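Exported protein (Bacteroides fragilis, PDB 4I17) is of unknown function but is built of tetratricopeptide (TPR) repeats, helical hairpins that commonly serve as a scaffold for binding other proteins. Local coordinates at residues 23-27 against 51-57; 200-204 against 216-220. All coordinates share one frame. Where two conformers were deposited one is given. Residue numbers count along the deposited sequence, not the author numbering.

Contact 1 (23-27 against 51-57). With SO4 (sulfate ion), chain C.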
ATOM      1  N   TYR A  23      19.715  10.336 -19.264  1.00 18.75           N
ATOM      2  CA  TYR A  23      18.464   9.579 -19.368  1.00 17.24           C
ATOM      3  C   TYR A  23      17.620   9.987 -20.564  1.00 17.51           C
ATOM      4  O   TYR A  23      16.950   9.116 -21.119  1.00 17.46           O
ATOM      5  CB  TYR A  23      17.631   9.721 -18.101  1.00 19.65           C
ATOM      6  CG  TYR A  23      18.371   9.349 -16.831  1.00 22.93           C
ATOM      7  CD1 TYR A  23      18.874   8.057 -16.641  1.00 26.41           C
ATOM      8  CD2 TYR A  23      18.497  10.258 -15.786  1.00 22.81           C
ATOM      9  CE1 TYR A  23      19.508   7.695 -15.445  1.00 27.88           C
ATOM     10  CE2 TYR A  23      19.097   9.901 -14.583  1.00 24.13           C
ATOM     11  CZ  TYR A  23      19.603   8.622 -14.412  1.00 32.37           C
ATOM     12  OH  TYR A  23      20.176   8.301 -13.198  1.00 27.18           O
ATOM     13  N   ALA A  24      17.656  11.288 -20.995  1.00 15.74           N
ATOM     14  CA  ALA A  24      16.829  11.711 -22.150  1.00 16.09           C
ATOM     15  C   ALA A  24      17.312  11.047 -23.434  1.00 19.44           C
ATOM     16  O   ALA A  24      16.494  10.595 -24.244  1.00 20.05           O
ATOM     17  CB  ALA A  24      16.884  13.212 -22.324  1.00 18.18           C
ATOM     18  N   VAL A  25      18.628  11.008 -23.647  1.00 16.67           N
ATOM     19  CA  VAL A  25      19.165  10.336 -24.836  1.00 16.29           C
ATOM     20  C   VAL A  25      18.920   8.826 -24.727  1.00 19.12           C
ATOM     21  O   VAL A  25      18.588   8.197 -25.734  1.00 17.22           O
ATOM     22  CB  VAL A  25      20.665  10.633 -25.075  1.00 20.73           C
ATOM     23  CG1 VAL A  25      21.215   9.756 -26.218  1.00 21.22           C
ATOM     24  CG2 VAL A  25      20.845  12.108 -25.405  1.00 20.54           C
ATOM     25  N   ALA A  26      19.131   8.235 -23.544  1.00 17.90           N
ATOM     26  CA  ALA A  26      18.933   6.781 -23.404  1.00 17.28           C
ATOM     27  C   ALA A  26      17.494   6.445 -23.730  1.00 20.32           C
ATOM     28  O   ALA A  26      17.227   5.506 -24.463  1.00 18.53           O
ATOM     29  CB  ALA A  26      19.293   6.328 -21.996  1.00 17.63           C
ATOM     30  N   PHE A  27      16.554   7.271 -23.256  1.00 17.43           N
ATOM     31  CA  PHE A  27      15.137   7.016 -23.554  1.00 17.38           C
ATOM     32  C   PHE A  27      14.916   7.093 -25.077  1.00 20.18           C
ATOM     33  O   PHE A  27      14.279   6.202 -25.611  1.00 20.79           O
ATOM     34  CB  PHE A  27      14.211   7.995 -22.801  1.00 19.00           C
ATOM     35  CG  PHE A  27      12.786   7.894 -23.277  1.00 20.39           C
ATOM     36  CD1 PHE A  27      11.962   6.861 -22.837  1.00 24.67           C
ATOM     37  CD2 PHE A  27      12.288   8.781 -24.219  1.00 23.61           C
ATOM     38  CE1 PHE A  27      10.663   6.726 -23.331  1.00 24.36           C
ATOM     39  CE2 PHE A  27      10.990   8.637 -24.717  1.00 26.27           C
ATOM     40  CZ  PHE A  27      10.194   7.609 -24.267  1.00 23.97           C
ATOM     41  N   CYS A  51      14.328   5.294 -17.418  1.00 18.12           N
ATOM     42  CA  CYS A  51      14.745   6.536 -18.100  1.00 19.02           C
ATOM     43  C   CYS A  51      13.538   7.446 -18.328  1.00 20.77           C
ATOM     44  O   CYS A  51      13.631   8.656 -18.089  1.00 19.76           O
ATOM     45  CB  CYS A  51      15.456   6.214 -19.410  1.00 20.15           C
ATOM     46  SG  CYS A  51      17.096   5.501 -19.172  1.00 24.98           S
ATOM     47  N   ALA A  52      12.431   6.886 -18.840  1.00 16.59           N
ATOM     48  CA  ALA A  52      11.188   7.668 -19.090  1.00 17.44           C
ATOM     49  C   ALA A  52      10.678   8.318 -17.816  1.00 19.97           C
ATOM     50  O   ALA A  52      10.280   9.490 -17.818  1.00 20.55           O
ATOM     51  CB  ALA A  52      10.103   6.768 -19.675  1.00 17.56           C
ATOM     52  N   ASP A  53      10.710   7.577 -16.701  1.00 16.57           N
ATOM     53  CA  ASP A  53      10.216   8.123 -15.446  1.00 15.95           C
ATOM     54  C   ASP A  53      11.151   9.238 -15.000  1.00 21.18           C
ATOM     55  O   ASP A  53      10.657  10.272 -14.546  1.00 20.88           O
ATOM     56  CB  ASP A  53      10.108   7.028 -14.392  1.00 18.01           C
ATOM     57  CG  ASP A  53       9.517   7.550 -13.103  1.00 31.22           C
ATOM     58  OD1 ASP A  53       8.278   7.759 -13.058  1.00 29.64           O
ATOM     59  OD2 ASP A  53      10.292   7.826 -12.172  1.00 36.27           O
ATOM     60  N   ASN A  54      12.495   9.062 -15.223  1.00 18.73           N
ATOM     61  CA  ASN A  54      13.500  10.060 -14.802  1.00 19.45           C
ATOM     62  C   ASN A  54      13.348  11.364 -15.577  1.00 22.72           C
ATOM     63  O   ASN A  54      13.686  12.416 -15.054  1.00 24.79           O
ATOM     64  CB  ASN A  54      14.927   9.536 -14.956  1.00 21.99           C
ATOM     65  CG  ASN A  54      15.301   8.348 -14.095  1.00 39.04           C
ATOM     66  OD1 ASN A  54      14.587   7.925 -13.190  1.00 30.76           O
ATOM     67  ND2 ASN A  54      16.426   7.737 -14.399  1.00 31.93           N
ATOM     68  N   ILE A  55      12.820  11.314 -16.803  1.00 17.69           N
ATOM     69  CA  ILE A  55      12.679  12.543 -17.588  1.00 17.19           C
ATOM     70  C   ILE A  55      11.211  13.008 -17.619  1.00 20.33           C
ATOM     71  O   ILE A  55      10.846  13.901 -18.385  1.00 19.34           O
ATOM     72  CB  ILE A  55      13.293  12.403 -18.994  1.00 19.27           C
ATOM     73  CG1 ILE A  55      12.540  11.327 -19.829  1.00 19.16           C
ATOM     74  CG2 ILE A  55      14.814  12.128 -18.896  1.00 20.90           C
ATOM     75  CD1 ILE A  55      13.073  11.111 -21.256  1.00 25.52           C
ATOM     76  N   LYS A  56      10.399  12.450 -16.720  1.00 17.96           N
ATOM     77  CA  LYS A  56       9.004  12.817 -16.485  1.00 17.60           C
ATOM     78  C   LYS A  56       8.032  12.430 -17.609  1.00 21.80           C
ATOM     79  O   LYS A  56       6.972  13.037 -17.730  1.00 22.01           O
ATOM     80  CB  LYS A  56       8.869  14.321 -16.146  1.00 21.16           C
ATOM     81  CG  LYS A  56       9.724  14.703 -14.942  1.00 33.26           C
ATOM     82  CD  LYS A  56       9.574  16.165 -14.567  1.00 42.09           C
ATOM     83  CE  LYS A  56      10.519  16.526 -13.454  1.00 54.28           C
ATOM     84  NZ  LYS A  56      10.061  15.984 -12.149  1.00 71.76           N
ATOM     85  N   LYS A  57       8.362  11.400 -18.388  1.00 17.00           N
ATOM     86  CA  LYS A  57       7.460  10.860 -19.411  0.50 17.47           C
ATOM     87  C   LYS A  57       6.769   9.682 -18.717  1.00 21.23           C
ATOM     88  O   LYS A  57       7.091   8.508 -18.962  1.00 19.87           O
ATOM     89  CB  LYS A  57       8.240  10.468 -20.688  0.50 19.30           C
ATOM     90  CG  LYS A  57       9.006  11.639 -21.329  0.50 14.49           C
ATOM     91  CD  LYS A  57       9.592  11.217 -22.692  0.60 20.39           C
ATOM     92  CE  LYS A  57      10.385  12.307 -23.390  0.60 19.90           C
ATOM     93  NZ  LYS A  57       9.562  13.494 -23.719  0.60 19.62           N
TER
HETATM   94  S   SO4 C 302      18.858  13.959 -18.541  1.00 42.25           S
HETATM   95  O1  SO4 C 302      18.803  13.484 -19.864  1.00 38.19           O
HETATM   96  O2  SO4 C 302      19.156  12.882 -17.605  1.00 42.95           O
HETATM   97  O3  SO4 C 302      19.919  14.959 -18.411  1.00 45.97           O
HETATM   98  O4  SO4 C 302      17.579  14.592 -18.204  1.00 46.08           O
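Residues 23-27 form the first turn of helix 23-36, with Phe27 N hydrogen-bonded to Tyr23 O at 2.9 Å, and pack on the end of helix 42-54. The backbones come closest where Tyr23 CA and Cys51 CA are 5.0 Å apart; Ala24 CA and Ile55 CA follow at 6.2 Å. A Schellman motif closes the second helix: Lys56, with phi of 70°, is its C' residue, Lys57 N reaches Ala52 O at 2.8 Å and Lys56 N reaches Asp53 O at 3.1 Å. No hydrogen bond crosses between the segments, so side-chain packing carries the contact. Asn54 lies over one face of the Tyr23 ring, its CB 4.2 Å from the centroid in a CH-pi contact, while Cys51 SG approaches the same ring obliquely and sits 3.7 Å from Ala26 CB. Ile55 fills the middle: its CG2 is 3.8 Å from Tyr23 CB and its CD1 3.7 Å from Phe27 CB. Phe27 CD1 packs on Ala52 CB (3.7 Å), and Phe27 CE2 on Lys57 CD (3.6 Å). A sulfate, probably from the crystallisation liquor, accepts hydrogen bonds from Tyr23 N (3.1 Å to O2) and Ala24 N (2.7 Å to O1). Helices 7-19 (Leu18 on Tyr23 and Cys51) and 58-70 (Tyr64 on Phe27) flank the pair, consistent with the second helix of one TPR hairpin meeting the first of the next.

Contact 2 (200-204 against 216-220); sequences VDYLG and IKQMQ
Both segments are regular alpha helix, with phi between -58° and -70° and psi between -36° and -46° throughout: 200-204 lies within helix 182-209 and 216-220 within helix 214-224. Their axes run nearly antiparallel, at a signed crossing angle of -161°, and approach to 9.4 Å. The register is set by Val200 and Gln220, whose CA atoms are 5.7 Å apart. Ile216 opens the second segment with its CA-to-CB bond sideways and places CG2 3.9 Å from Leu203 CD2; its side chain also touches Thr153 and Tyr157 of helix 149-174. Leu203, chi1 m and chi2 t, has its CA-to-CB bond directed toward residues 216-220. This is a helical hairpin, two consecutive antiparallel helices, at the C-terminal end of the TPR protein. One turn after Ile216, Met219, a selenomethionine with chi1 and chi2 both t, sets CG 3.8 Å from Leu203 CD1, while the end of its side chain leads away. Gln220 follows, its N hydrogen-bonded to Ile216 O at 3.0 Å and its CA 3.8 Å from Leu203 CD1. With chi1 and chi2 t and chi3 26°, its extended side chain carries NE2 across to Val200 O for a 3.0 Å hydrogen bond (N-H...O 153°). Val200 O also accepts from Gly204 N at 2.8 Å. Gly204 CA lies 3.3 Å from Gln220 NE2, where an ideal CB would clash at 3.0 Å from that nitrogen.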
ATOM      1  N   VAL A 200     -10.687  -5.805  21.359  1.00 16.34           N
ATOM      2  CA  VAL A 200     -10.010  -6.874  22.101  0.50 16.33           C
ATOM      3  C   VAL A 200      -9.572  -7.988  21.137  1.00 20.13           C
ATOM      4  O   VAL A 200      -8.465  -8.544  21.273  1.00 19.07           O
ATOM      5  CB  VAL A 200     -10.908  -7.433  23.237  0.50 20.03           C
ATOM      6  CG1 VAL A 200     -10.294  -8.674  23.895  0.50 19.48           C
ATOM      7  CG2 VAL A 200     -11.181  -6.370  24.282  0.50 20.42           C
ATOM      8  N   ASP A 201     -10.441  -8.314  20.184  1.00 18.33           N
ATOM      9  CA  ASP A 201     -10.166  -9.389  19.224  1.00 19.23           C
ATOM     10  C   ASP A 201      -9.062  -8.994  18.255  1.00 20.11           C
ATOM     11  O   ASP A 201      -8.154  -9.796  18.055  1.00 20.10           O
ATOM     12  CB  ASP A 201     -11.446  -9.781  18.470  1.00 22.11           C
ATOM     13  CG  ASP A 201     -12.433 -10.565  19.329  1.00 41.04           C
ATOM     14  OD1 ASP A 201     -12.042 -11.011  20.452  1.00 41.40           O
ATOM     15  OD2 ASP A 201     -13.574 -10.775  18.873  1.00 46.35           O
ATOM     16  N   TYR A 202      -9.094  -7.767  17.686  1.00 14.52           N
ATOM     17  CA  TYR A 202      -8.005  -7.356  16.770  1.00 14.99           C
ATOM     18  C   TYR A 202      -6.670  -7.285  17.515  1.00 17.57           C
ATOM     19  O   TYR A 202      -5.634  -7.671  16.999  1.00 17.34           O
ATOM     20  CB  TYR A 202      -8.311  -5.971  16.202  1.00 16.58           C
ATOM     21  CG  TYR A 202      -9.364  -5.954  15.120  1.00 17.79           C
ATOM     22  CD1 TYR A 202      -9.267  -6.795  14.012  1.00 21.86           C
ATOM     23  CD2 TYR A 202     -10.402  -5.033  15.154  1.00 18.86           C
ATOM     24  CE1 TYR A 202     -10.199  -6.737  12.973  1.00 24.58           C
ATOM     25  CE2 TYR A 202     -11.339  -4.959  14.122  1.00 20.56           C
ATOM     26  CZ  TYR A 202     -11.237  -5.820  13.040  1.00 30.84           C
ATOM     27  OH  TYR A 202     -12.167  -5.750  12.035  1.00 32.64           O
ATOM     28  N   LEU A 203      -6.698  -6.760  18.727  1.00 15.41           N
ATOM     29  CA  LEU A 203      -5.459  -6.631  19.505  1.00 16.54           C
ATOM     30  C   LEU A 203      -4.941  -8.002  19.898  1.00 20.22           C
ATOM     31  O   LEU A 203      -3.742  -8.250  19.823  1.00 19.24           O
ATOM     32  CB  LEU A 203      -5.679  -5.738  20.731  1.00 16.32           C
ATOM     33  CG  LEU A 203      -5.937  -4.251  20.423  1.00 17.74           C
ATOM     34  CD1 LEU A 203      -6.434  -3.532  21.664  1.00 18.11           C
ATOM     35  CD2 LEU A 203      -4.642  -3.546  19.914  1.00 18.24           C
ATOM     36  N   GLY A 204      -5.838  -8.909  20.243  1.00 17.47           N
ATOM     37  CA  GLY A 204      -5.468 -10.288  20.560  1.00 18.52           C
ATOM     38  C   GLY A 204      -4.743 -10.950  19.395  1.00 21.20           C
ATOM     39  O   GLY A 204      -3.734 -11.628  19.601  1.00 21.26           O
ATOM     40  N   ILE A 216       1.251  -3.600  22.724  1.00 18.95           N
ATOM     41  CA  ILE A 216      -0.022  -4.088  22.188  1.00 17.78           C
ATOM     42  C   ILE A 216      -0.755  -4.876  23.268  1.00 19.77           C
ATOM     43  O   ILE A 216      -1.951  -4.698  23.436  1.00 19.30           O
ATOM     44  CB  ILE A 216       0.164  -4.941  20.916  1.00 20.17           C
ATOM     45  CG1 ILE A 216       1.025  -4.204  19.874  1.00 20.27           C
ATOM     46  CG2 ILE A 216      -1.212  -5.304  20.343  1.00 19.23           C
ATOM     47  CD1 ILE A 216       1.239  -4.974  18.544  1.00 20.20           C
ATOM     48  N   LYS A 217      -0.025  -5.691  24.033  1.00 18.31           N
ATOM     49  CA  LYS A 217      -0.619  -6.471  25.127  1.00 18.69           C
ATOM     50  C   LYS A 217      -1.183  -5.511  26.177  1.00 20.83           C
ATOM     51  O   LYS A 217      -2.295  -5.706  26.686  1.00 19.56           O
ATOM     52  CB  LYS A 217       0.445  -7.427  25.723  1.00 22.06           C
ATOM     53  CG  LYS A 217      -0.060  -8.343  26.841  1.00 32.62           C
ATOM     54  CD  LYS A 217      -0.909  -9.508  26.359  1.00 34.50           C
ATOM     55  CE  LYS A 217      -1.634 -10.134  27.535  1.00 44.87           C
ATOM     56  NZ  LYS A 217      -2.438 -11.307  27.124  1.00 56.38           N
ATOM     57  N   GLN A 218      -0.434  -4.443  26.481  1.00 18.60           N
ATOM     58  CA  GLN A 218      -0.890  -3.460  27.469  0.50 18.35           C
ATOM     59  C   GLN A 218      -2.170  -2.786  26.991  1.00 20.95           C
ATOM     60  O   GLN A 218      -3.107  -2.599  27.772  1.00 21.80           O
ATOM     61  CB  GLN A 218       0.211  -2.432  27.730  0.50 20.12           C
ATOM     62  CG  GLN A 218       1.306  -2.970  28.628  0.50 21.27           C
ATOM     63  CD  GLN A 218       1.044  -2.761  30.106  0.50 37.70           C
ATOM     64  OE1 GLN A 218       1.022  -3.695  30.913  0.50 29.08           O
ATOM     65  NE2 GLN A 218       0.896  -1.517  30.507  0.50 34.88           N
HETATM   66  N   MSE A 219      -2.246  -2.444  25.712  1.00 18.73           N
HETATM   67  CA  MSE A 219      -3.479  -1.810  25.261  0.50 18.12           C
HETATM   68  C   MSE A 219      -4.644  -2.802  25.277  1.00 21.40           C
HETATM   69  O   MSE A 219      -5.750  -2.406  25.658  1.00 21.81           O
HETATM   70  CB  MSE A 219      -3.339  -1.169  23.886  0.50 20.05           C
HETATM   71  CG  MSE A 219      -4.681  -0.692  23.381  0.50 26.71           C
HETATM   72 SE   MSE A 219      -4.538   0.229  21.770  0.50 34.42          SE
HETATM   73  CE  MSE A 219      -4.042   1.986  22.501  0.50 31.98           C
ATOM     74  N   GLN A 220      -4.408  -4.080  24.954  1.00 20.13           N
ATOM     75  CA  GLN A 220      -5.497  -5.062  25.010  1.00 20.33           C
ATOM     76  C   GLN A 220      -6.030  -5.163  26.450  1.00 24.02           C
ATOM     77  O   GLN A 220      -7.252  -5.255  26.659  1.00 22.45           O
ATOM     78  CB  GLN A 220      -5.054  -6.417  24.493  1.00 21.85           C
ATOM     79  CG  GLN A 220      -6.252  -7.328  24.232  1.00 26.78           C
ATOM     80  CD  GLN A 220      -5.900  -8.786  24.213  1.00 33.37           C
ATOM     81  OE1 GLN A 220      -4.936  -9.232  24.824  1.00 27.83           O
ATOM     82  NE2 GLN A 220      -6.693  -9.573  23.496  1.00 24.44           N
TER

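Contact 1 and contact 2 lie on opposite sides of the chain's centre, 49 Å apart between centres and about 34 Å at their nearest atoms; they share no helix. Each is partly buried, with three buried residues among nine touching in contact 1, which also has an exposed one (Ala24), and among six in contact 2, none exposed. The larger buried area, 426 against 306 Å², belongs to contact 1, where a helix start meets a helix end and its turn, and aromatic rings are packed by aliphatic groups and sulfur. Contact 2 pairs two nearly antiparallel helices; its one inter-segment hydrogen bond, from the Gln220 side chain to a main-chain carbonyl, has no counterpart in contact 1.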